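Long-range contacts in OBCA, Oxalate Biosynthetic Component A (Burkholderia glumae, PDB 4NNC), which contains a TIM-barrel domain related to the beta-keto acid cleavage enzyme family: residues 343-348 / 364-369; 309-314 / 333-338. All coordinates share one frame; numbering follows the deposited sequence.

Contact 1 (343-348 / 364-369); sequences TRPEVE and DRLLRT. With 2KQ ((3S)-3-[2-[3-[[(2R)-4-[[[(2R,3S,4R,5R)-5-(6-aminopurin-9-yl)-4-oxidanyl-3-phosphonooxy-oxolan-2-yl]methoxy-oxidanyl-phosphoryl]oxy-oxidanyl-phosphoryl]oxy-3,3-dimethyl-2-oxidanyl-butanoyl]amino]propanoylamino]ethylsulfanyl]-3-oxidanyl-butanoic acid), chain D.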
loop_
_atom_site.group_PDB
_atom_site.type_symbol
_atom_site.label_atom_id
_atom_site.label_comp_id
_atom_site.label_asym_id
_atom_site.label_seq_id
_atom_site.Cartn_x
_atom_site.Cartn_y
_atom_site.Cartn_z
ATOM N N THR A 343 23.595 2.559 10.447
ATOM C CA THR A 343 22.451 2.294 9.564
ATOM C C THR A 343 22.781 2.573 8.080
ATOM O O THR A 343 23.325 3.630 7.745
ATOM C CB THR A 343 21.233 3.133 10.004
ATOM O OG1 THR A 343 20.872 2.775 11.343
ATOM C CG2 THR A 343 20.028 2.924 9.070
ATOM N N ARG A 344 22.445 1.627 7.201
ATOM C CA ARG A 344 22.684 1.750 5.764
ATOM C C ARG A 344 21.487 2.462 5.119
ATOM O O ARG A 344 20.340 2.020 5.260
ATOM C CB ARG A 344 22.857 0.356 5.135
ATOM C CG ARG A 344 23.046 0.327 3.593
ATOM C CD ARG A 344 24.493 0.548 3.162
ATOM N NE ARG A 344 25.425 -0.242 3.966
ATOM C CZ ARG A 344 25.894 -1.443 3.637
ATOM N NH1 ARG A 344 25.538 -2.021 2.492
ATOM N NH2 ARG A 344 26.719 -2.074 4.467
ATOM N N PRO A 345 21.741 3.586 4.438
ATOM C CA PRO A 345 20.620 4.201 3.730
ATOM C C PRO A 345 20.116 3.311 2.598
ATOM O O PRO A 345 20.899 2.612 1.945
ATOM C CB PRO A 345 21.224 5.498 3.154
ATOM C CG PRO A 345 22.680 5.335 3.227
ATOM C CD PRO A 345 22.965 4.404 4.373
ATOM N N GLU A 346 18.805 3.322 2.391
ATOM C CA GLU A 346 18.244 2.870 1.133
ATOM C C GLU A 346 17.836 4.118 0.363
ATOM O O GLU A 346 16.880 4.813 0.766
ATOM C CB GLU A 346 17.008 1.994 1.344
ATOM C CG GLU A 346 16.363 1.594 0.021
ATOM C CD GLU A 346 15.230 0.598 0.188
ATOM O OE1 GLU A 346 14.185 0.991 0.750
ATOM O OE2 GLU A 346 15.387 -0.574 -0.247
ATOM N N VAL A 347 18.556 4.412 -0.722
ATOM C CA VAL A 347 18.234 5.571 -1.547
ATOM C C VAL A 347 16.882 5.334 -2.238
ATOM O O VAL A 347 16.755 4.420 -3.054
ATOM C CB VAL A 347 19.348 5.870 -2.599
ATOM C CG1 VAL A 347 18.977 7.081 -3.452
ATOM C CG2 VAL A 347 20.682 6.120 -1.910
ATOM N N GLU A 348 15.871 6.138 -1.900
ATOM C CA GLU A 348 14.570 6.023 -2.566
ATOM C C GLU A 348 14.565 6.869 -3.841
ATOM O O GLU A 348 14.538 8.104 -3.804
ATOM C CB GLU A 348 13.420 6.424 -1.638
ATOM C CG GLU A 348 13.492 5.798 -0.231
ATOM C CD GLU A 348 13.482 4.261 -0.247
ATOM O OE1 GLU A 348 12.954 3.653 -1.214
ATOM O OE2 GLU A 348 14.007 3.650 0.711
ATOM N N ASP A 364 29.978 10.459 -2.600
ATOM C CA ASP A 364 30.964 10.087 -1.586
ATOM C C ASP A 364 30.308 9.770 -0.245
ATOM O O ASP A 364 30.744 8.865 0.471
ATOM C CB ASP A 364 32.001 11.201 -1.393
ATOM C CG ASP A 364 33.052 11.229 -2.493
ATOM O OD1 ASP A 364 33.090 10.301 -3.334
ATOM O OD2 ASP A 364 33.859 12.189 -2.506
ATOM N N ARG A 365 29.266 10.520 0.098
ATOM C CA ARG A 365 28.548 10.273 1.345
ATOM C C ARG A 365 27.904 8.901 1.287
ATOM O O ARG A 365 27.900 8.172 2.272
ATOM C CB ARG A 365 27.473 11.339 1.589
ATOM C CG ARG A 365 28.014 12.750 1.690
ATOM C CD ARG A 365 28.747 12.982 2.994
ATOM N NE ARG A 365 27.962 13.835 3.889
ATOM C CZ ARG A 365 27.765 13.572 5.178
ATOM N NH1 ARG A 365 28.302 12.486 5.728
ATOM N NH2 ARG A 365 27.037 14.392 5.922
ATOM N N LEU A 366 27.354 8.550 0.126
ATOM C CA LEU A 366 26.714 7.244 -0.032
ATOM C C LEU A 366 27.740 6.116 0.062
ATOM O O LEU A 366 27.459 5.089 0.667
ATOM C CB LEU A 366 25.923 7.167 -1.342
ATOM C CG LEU A 366 24.570 7.875 -1.327
ATOM C CD1 LEU A 366 23.927 7.868 -2.705
ATOM C CD2 LEU A 366 23.634 7.245 -0.276
ATOM N N LEU A 367 28.929 6.320 -0.512
ATOM C CA LEU A 367 29.999 5.322 -0.422
ATOM C C LEU A 367 30.461 5.139 1.027
ATOM O O LEU A 367 30.738 4.017 1.461
ATOM C CB LEU A 367 31.192 5.700 -1.313
ATOM C CG LEU A 367 30.927 5.729 -2.823
ATOM C CD1 LEU A 367 32.161 6.197 -3.604
ATOM C CD2 LEU A 367 30.472 4.380 -3.323
ATOM N N ARG A 368 30.523 6.237 1.781
ATOM C CA ARG A 368 30.954 6.180 3.180
ATOM C C ARG A 368 30.009 5.382 4.077
ATOM O O ARG A 368 30.439 4.809 5.076
ATOM C CB ARG A 368 31.109 7.589 3.776
ATOM C CG ARG A 368 32.263 8.425 3.223
ATOM C CD ARG A 368 32.250 9.824 3.838
ATOM N NE ARG A 368 32.736 9.806 5.218
ATOM C CZ ARG A 368 32.508 10.767 6.107
ATOM N NH1 ARG A 368 31.784 11.833 5.771
ATOM N NH2 ARG A 368 33.002 10.657 7.336
ATOM N N THR A 369 28.723 5.362 3.744
ATOM C CA THR A 369 27.744 4.748 4.633
ATOM C C THR A 369 27.692 3.245 4.424
ATOM O O THR A 369 26.948 2.530 5.110
ATOM C CB THR A 369 26.342 5.410 4.522
ATOM O OG1 THR A 369 26.018 5.659 3.143
ATOM C CG2 THR A 369 26.330 6.728 5.271
HETATM C C01 2KQ D . -3.013 3.649 -2.126
HETATM C C02 2KQ D . -2.632 2.342 -2.836
HETATM C C03 2KQ D . -1.644 1.479 -1.905
HETATM C C04 2KQ D . -3.922 1.568 -3.134
HETATM O O05 2KQ D . -3.576 0.376 -3.803
HETATM P P06 2KQ D . -4.617 -0.340 -4.774
HETATM O O07 2KQ D . -4.245 -1.808 -4.880
HETATM O O08 2KQ D . -6.029 -0.236 -4.221
HETATM O O09 2KQ D . -4.504 0.338 -6.209
HETATM P P10 2KQ D . -5.319 1.603 -6.768
HETATM O O11 2KQ D . -4.670 2.113 -8.025
HETATM O O12 2KQ D . -5.292 2.709 -5.740
HETATM O O13 2KQ D . -6.839 1.190 -7.076
HETATM C C14 2KQ D . -7.782 2.195 -7.481
HETATM C C15 2KQ D . -8.984 1.572 -8.052
HETATM O O16 2KQ D . -8.630 0.530 -9.049
HETATM C C17 2KQ D . -9.099 -0.732 -8.552
HETATM N N18 2KQ D . -8.088 -1.700 -8.799
HETATM C C19 2KQ D . -6.963 -1.908 -8.091
HETATM N N20 2KQ D . -6.256 -2.909 -8.664
HETATM C C21 2KQ D . -6.934 -3.347 -9.758
HETATM C C22 2KQ D . -6.706 -4.342 -10.730
HETATM N N23 2KQ D . -5.508 -5.170 -10.687
HETATM N N24 2KQ D . -7.616 -4.513 -11.706
HETATM C C25 2KQ D . -8.726 -3.735 -11.760
HETATM N N26 2KQ D . -8.979 -2.786 -10.846
HETATM C C27 2KQ D . -8.088 -2.580 -9.841
HETATM C C28 2KQ D . -9.414 -0.546 -7.125
HETATM O O29 2KQ D . -10.512 -1.363 -6.719
HETATM C C30 2KQ D . -9.802 0.869 -7.016
HETATM O O31 2KQ D . -11.208 1.009 -7.314
HETATM P P32 2KQ D . -11.890 2.498 -7.403
HETATM O O33 2KQ D . -11.325 3.293 -8.589
HETATM O O34 2KQ D . -13.394 2.375 -7.542
HETATM O O35 2KQ D . -11.578 3.235 -6.128
HETATM C C36 2KQ D . -2.011 2.685 -4.230
HETATM O O37 2KQ D . -2.933 3.383 -4.956
HETATM C C38 2KQ D . -0.719 3.518 -4.186
HETATM O O39 2KQ D . -0.707 4.707 -3.885
HETATM N N40 2KQ D . 0.529 2.871 -4.565
HETATM C C41 2KQ D . 1.704 3.678 -4.552
HETATM C C42 2KQ D . 2.431 3.557 -3.218
HETATM C C43 2KQ D . 3.734 4.384 -3.135
HETATM O O44 2KQ D . 3.756 5.583 -3.422
HETATM N N45 2KQ D . 4.938 3.708 -2.736
HETATM C C46 2KQ D . 6.134 4.495 -2.671
HETATM C C47 2KQ D . 6.783 4.347 -1.313
HETATM S S48 2KQ D . 8.440 5.012 -1.296
HETATM C C49 2KQ D . 9.231 4.575 0.239
HETATM C C50 2KQ D . 10.222 3.592 -0.104
HETATM O O51 2KQ D . 8.318 3.965 1.129
HETATM C C52 2KQ D . 10.006 5.789 0.838
HETATM C C53 2KQ D . 9.965 6.014 2.319
HETATM O O54 2KQ D . 9.284 5.265 3.080
HETATM O O55 2KQ D . 10.634 6.970 2.794
#
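T369, L366 and P345 give up the most surface where the end of helix 363-368 settles against strand 344-349. The ring of P345 meets the side chain of T369 at a slant, presenting its CG and CD corner to the hydroxyl-bearing branch. P345 CG comes to 3.4 Å from T369 OG1, and P345 CD lies 3.5 Å from T369 CB, with OG1 and CB placed along the CG-CD side of the proline ring. The torsion explains this: OG1 is set between the backbone N and the carbonyl carbon (chi1 43°), which leaves CG2 farther from the ring.

One turn back along the helix, L366 reaches the strand with the end of its side chain. Its CD2 methyl lies 3.6 Å from V347 CG2, the two side chains crossing at about a right angle, and the same L366 CD2 touches P345 CG at 4.1 Å. P345 and V347, two residues apart, turn their side chains to one face of the strand, and L366 bridges them. This is the outer layer of a TIM barrel: parallel strands 308-311, 344-349 and 373-378 run side by side, and helices cover their outward faces. F335 of helix 328-341 also packs on both L366 and T369, joining two such helices.

E346 and E348 point to the other side of the strand, where E348 OE1 approaches C50 of the ligand 2KQ.

At the start of the strand, R344 bends at chi2 and chi3, which brings NE within range of T369 O. The resulting bond from R344 NE to T369 O is weak, at 3.4 Å and with an N-H...O angle of 125°. The stronger grip on the guanidinium lies elsewhere, from R344 NH2 to the carbonyl of F523.

Contact 2 (309-314 / 333-338); sequences ASLSPA and AQFDHF. With 2KQ ((3S)-3-[2-[3-[[(2R)-4-[[[(2R,3S,4R,5R)-5-(6-aminopurin-9-yl)-4-oxidanyl-3-phosphonooxy-oxolan-2-yl]methoxy-oxidanyl-phosphoryl]oxy-oxidanyl-phosphoryl]oxy-3,3-dimethyl-2-oxidanyl-butanoyl]amino]propanoylamino]ethylsulfanyl]-3-oxidanyl-butanoic acid), chain D.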
loop_
_atom_site.group_PDB
_atom_site.type_symbol
_atom_site.label_atom_id
_atom_site.label_comp_id
_atom_site.label_asym_id
_atom_site.label_seq_id
_atom_site.Cartn_x
_atom_site.Cartn_y
_atom_site.Cartn_z
ATOM N N ALA A 309 17.580 2.401 6.584
ATOM C CA ALA A 309 16.573 3.452 6.639
ATOM C C ALA A 309 16.475 4.191 5.294
ATOM O O ALA A 309 17.470 4.378 4.592
ATOM C CB ALA A 309 16.869 4.420 7.761
ATOM N N SER A 310 15.274 4.630 4.945
ATOM C CA SER A 310 15.090 5.311 3.673
ATOM C C SER A 310 15.765 6.670 3.680
ATOM O O SER A 310 15.852 7.345 4.720
ATOM C CB SER A 310 13.601 5.425 3.292
ATOM O OG SER A 310 12.876 6.242 4.192
ATOM N N LEU A 311 16.265 7.053 2.511
ATOM C CA LEU A 311 16.902 8.341 2.331
ATOM C C LEU A 311 16.654 8.818 0.894
ATOM O O LEU A 311 16.982 8.120 -0.072
ATOM C CB LEU A 311 18.405 8.255 2.645
ATOM C CG LEU A 311 19.163 9.594 2.715
ATOM C CD1 LEU A 311 20.322 9.546 3.711
ATOM C CD2 LEU A 311 19.673 10.009 1.340
ATOM N N SER A 312 16.067 10.007 0.780
ATOM C CA SER A 312 15.720 10.606 -0.495
ATOM C C SER A 312 16.471 11.934 -0.666
ATOM O O SER A 312 16.094 12.932 -0.058
ATOM C CB SER A 312 14.215 10.850 -0.541
ATOM O OG SER A 312 13.510 9.627 -0.410
ATOM N N PRO A 313 17.534 11.950 -1.498
ATOM C CA PRO A 313 18.419 13.123 -1.583
ATOM C C PRO A 313 17.864 14.304 -2.404
ATOM O O PRO A 313 18.640 14.953 -3.119
ATOM C CB PRO A 313 19.685 12.557 -2.243
ATOM C CG PRO A 313 19.211 11.387 -3.040
ATOM C CD PRO A 313 18.073 10.794 -2.236
ATOM N N ALA A 314 16.566 14.592 -2.267
ATOM C CA ALA A 314 15.916 15.742 -2.905
ATOM C C ALA A 314 14.463 15.813 -2.467
ATOM O O ALA A 314 13.921 14.835 -1.936
ATOM C CB ALA A 314 15.992 15.650 -4.438
ATOM N N ALA A 333 22.817 16.097 8.018
ATOM C CA ALA A 333 22.592 15.577 9.371
ATOM C C ALA A 333 22.140 14.104 9.358
ATOM O O ALA A 333 22.578 13.319 10.208
ATOM C CB ALA A 333 21.616 16.454 10.143
ATOM N N GLN A 334 21.299 13.717 8.391
ATOM C CA GLN A 334 20.898 12.308 8.271
ATOM C C GLN A 334 22.097 11.401 8.007
ATOM O O GLN A 334 22.270 10.396 8.695
ATOM C CB GLN A 334 19.854 12.079 7.164
ATOM C CG GLN A 334 18.486 12.702 7.381
ATOM C CD GLN A 334 17.719 12.098 8.551
ATOM O OE1 GLN A 334 17.842 12.556 9.691
ATOM N NE2 GLN A 334 16.902 11.085 8.269
ATOM N N PHE A 335 22.920 11.760 7.018
ATOM C CA PHE A 335 24.120 10.989 6.696
ATOM C C PHE A 335 25.088 10.872 7.878
ATOM O O PHE A 335 25.616 9.794 8.133
ATOM C CB PHE A 335 24.866 11.596 5.500
ATOM C CG PHE A 335 24.352 11.153 4.167
ATOM C CD1 PHE A 335 24.627 9.877 3.693
ATOM C CD2 PHE A 335 23.622 12.025 3.363
ATOM C CE1 PHE A 335 24.162 9.467 2.451
ATOM C CE2 PHE A 335 23.156 11.618 2.110
ATOM C CZ PHE A 335 23.424 10.342 1.659
ATOM N N ASP A 336 25.351 11.982 8.571
ATOM C CA ASP A 336 26.209 11.936 9.755
ATOM C C ASP A 336 25.647 10.926 10.743
ATOM O O ASP A 336 26.380 10.141 11.346
ATOM C CB ASP A 336 26.249 13.301 10.450
ATOM C CG ASP A 336 27.228 14.257 9.817
ATOM O OD1 ASP A 336 28.180 13.780 9.167
ATOM O OD2 ASP A 336 27.055 15.489 9.986
ATOM N N HIS A 337 24.331 10.963 10.925
ATOM C CA HIS A 337 23.710 10.103 11.922
ATOM C C HIS A 337 23.692 8.618 11.522
ATOM O O HIS A 337 23.972 7.768 12.360
ATOM C CB HIS A 337 22.305 10.584 12.279
ATOM C CG HIS A 337 21.611 9.688 13.247
ATOM N ND1 HIS A 337 21.673 9.879 14.611
ATOM C CD2 HIS A 337 20.883 8.561 13.056
ATOM C CE1 HIS A 337 21.000 8.919 15.218
ATOM N NE2 HIS A 337 20.509 8.108 14.295
ATOM N N PHE A 338 23.369 8.310 10.260
ATOM C CA PHE A 338 23.370 6.921 9.787
ATOM C C PHE A 338 24.755 6.309 9.973
ATOM O O PHE A 338 24.895 5.157 10.379
ATOM C CB PHE A 338 23.032 6.819 8.291
ATOM C CG PHE A 338 21.575 7.037 7.942
ATOM C CD1 PHE A 338 20.819 8.014 8.561
ATOM C CD2 PHE A 338 20.980 6.281 6.949
ATOM C CE1 PHE A 338 19.495 8.232 8.202
ATOM C CE2 PHE A 338 19.657 6.485 6.588
ATOM C CZ PHE A 338 18.913 7.464 7.215
HETATM C C01 2KQ D . -3.013 3.649 -2.126
HETATM C C02 2KQ D . -2.632 2.342 -2.836
HETATM C C03 2KQ D . -1.644 1.479 -1.905
HETATM C C04 2KQ D . -3.922 1.568 -3.134
HETATM O O05 2KQ D . -3.576 0.376 -3.803
HETATM P P06 2KQ D . -4.617 -0.340 -4.774
HETATM O O07 2KQ D . -4.245 -1.808 -4.880
HETATM O O08 2KQ D . -6.029 -0.236 -4.221
HETATM O O09 2KQ D . -4.504 0.338 -6.209
HETATM P P10 2KQ D . -5.319 1.603 -6.768
HETATM O O11 2KQ D . -4.670 2.113 -8.025
HETATM O O12 2KQ D . -5.292 2.709 -5.740
HETATM O O13 2KQ D . -6.839 1.190 -7.076
HETATM C C14 2KQ D . -7.782 2.195 -7.481
HETATM C C15 2KQ D . -8.984 1.572 -8.052
HETATM O O16 2KQ D . -8.630 0.530 -9.049
HETATM C C17 2KQ D . -9.099 -0.732 -8.552
HETATM N N18 2KQ D . -8.088 -1.700 -8.799
HETATM C C19 2KQ D . -6.963 -1.908 -8.091
HETATM N N20 2KQ D . -6.256 -2.909 -8.664
HETATM C C21 2KQ D . -6.934 -3.347 -9.758
HETATM C C22 2KQ D . -6.706 -4.342 -10.730
HETATM N N23 2KQ D . -5.508 -5.170 -10.687
HETATM N N24 2KQ D . -7.616 -4.513 -11.706
HETATM C C25 2KQ D . -8.726 -3.735 -11.760
HETATM N N26 2KQ D . -8.979 -2.786 -10.846
HETATM C C27 2KQ D . -8.088 -2.580 -9.841
HETATM C C28 2KQ D . -9.414 -0.546 -7.125
HETATM O O29 2KQ D . -10.512 -1.363 -6.719
HETATM C C30 2KQ D . -9.802 0.869 -7.016
HETATM O O31 2KQ D . -11.208 1.009 -7.314
HETATM P P32 2KQ D . -11.890 2.498 -7.403
HETATM O O33 2KQ D . -11.325 3.293 -8.589
HETATM O O34 2KQ D . -13.394 2.375 -7.542
HETATM O O35 2KQ D . -11.578 3.235 -6.128
HETATM C C36 2KQ D . -2.011 2.685 -4.230
HETATM O O37 2KQ D . -2.933 3.383 -4.956
HETATM C C38 2KQ D . -0.719 3.518 -4.186
HETATM O O39 2KQ D . -0.707 4.707 -3.885
HETATM N N40 2KQ D . 0.529 2.871 -4.565
HETATM C C41 2KQ D . 1.704 3.678 -4.552
HETATM C C42 2KQ D . 2.431 3.557 -3.218
HETATM C C43 2KQ D . 3.734 4.384 -3.135
HETATM O O44 2KQ D . 3.756 5.583 -3.422
HETATM N N45 2KQ D . 4.938 3.708 -2.736
HETATM C C46 2KQ D . 6.134 4.495 -2.671
HETATM C C47 2KQ D . 6.783 4.347 -1.313
HETATM S S48 2KQ D . 8.440 5.012 -1.296
HETATM C C49 2KQ D . 9.231 4.575 0.239
HETATM C C50 2KQ D . 10.222 3.592 -0.104
HETATM O O51 2KQ D . 8.318 3.965 1.129
HETATM C C52 2KQ D . 10.006 5.789 0.838
HETATM C C53 2KQ D . 9.965 6.014 2.319
HETATM O O54 2KQ D . 9.284 5.265 3.080
HETATM O O55 2KQ D . 10.634 6.970 2.794
HETATM O O HOH W 1 16.728 10.287 5.425
#
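L311 is the bump of this contact, and the two phenylalanines of helix 328-341 form the hollow that takes it. Its CG lies anti to the backbone N (chi1 -171°), which carries the forked end away from the strand and in between F335 and F338. Methyl CD1 sits over the middle of the F335 ring, 3.9 Å from the centroid and only 13° off the ring normal, a well-formed CH-pi contact. The other branch leans on the rim of the same ring, with L311 CD2 3.8 Å from F335 CZ. Against F338 the fit is looser: L311 CD1 stands 4.3 Å from F338 CE2, displaced toward the rim of that ring. Q334 CB also lies near CD1, and P345 of the next strand packs on both L311 and F338.

F338 is itself a bump, thrust at the strand backbone. Its leading edge fits beside A309, with F338 CE2 3.7 Å from A309 CB. The same CE2 is 3.6 Å from A309 O, an oxygen lying at the ring edge in its plane, where the aromatic hydrogens carry slight positive charge.

Beside this apolar seam, one water joins the two elements, accepting from Q334 NE2 and donating to S310 O, 3.1 Å away. Q334 is held further by R293, which bonds its OE1, and by the carbonyl of R292.

S310 points its side chain away from the helix, and S310 OG donates to O55 of the ligand 2KQ at 2.7 Å. Strand 309-311 and helix segment 333-338 run nearly antiparallel, 152° between their directions. The pleat of the extended strand makes alternate residues serve two sides, A309 and L311 for the helix layer and S310 for the ligand pocket, the arrangement of a beta-alpha unit in a TIM barrel.

Both contacts are buried, and each sets a helix against the outside of the same parallel sheet, in which strands 308-311 and 344-349 are neighbours. Contact 2 pairs strand 308-311 with helix 328-341, which leads into strand 344-349; contact 1 pairs that next strand with the second helix after it, the one leading into strand 373-378. The strands are joined directly: E346 N lies 2.8 Å from A309 O in a probable hydrogen bond. Their chemistry differs. Contact 2 rests on aromatic rings and a water, whereas contact 1 uses proline, aliphatic and threonine packing with a weak arginine bond at a partly exposed helix end. Both strands offer a residue to the 2KQ side.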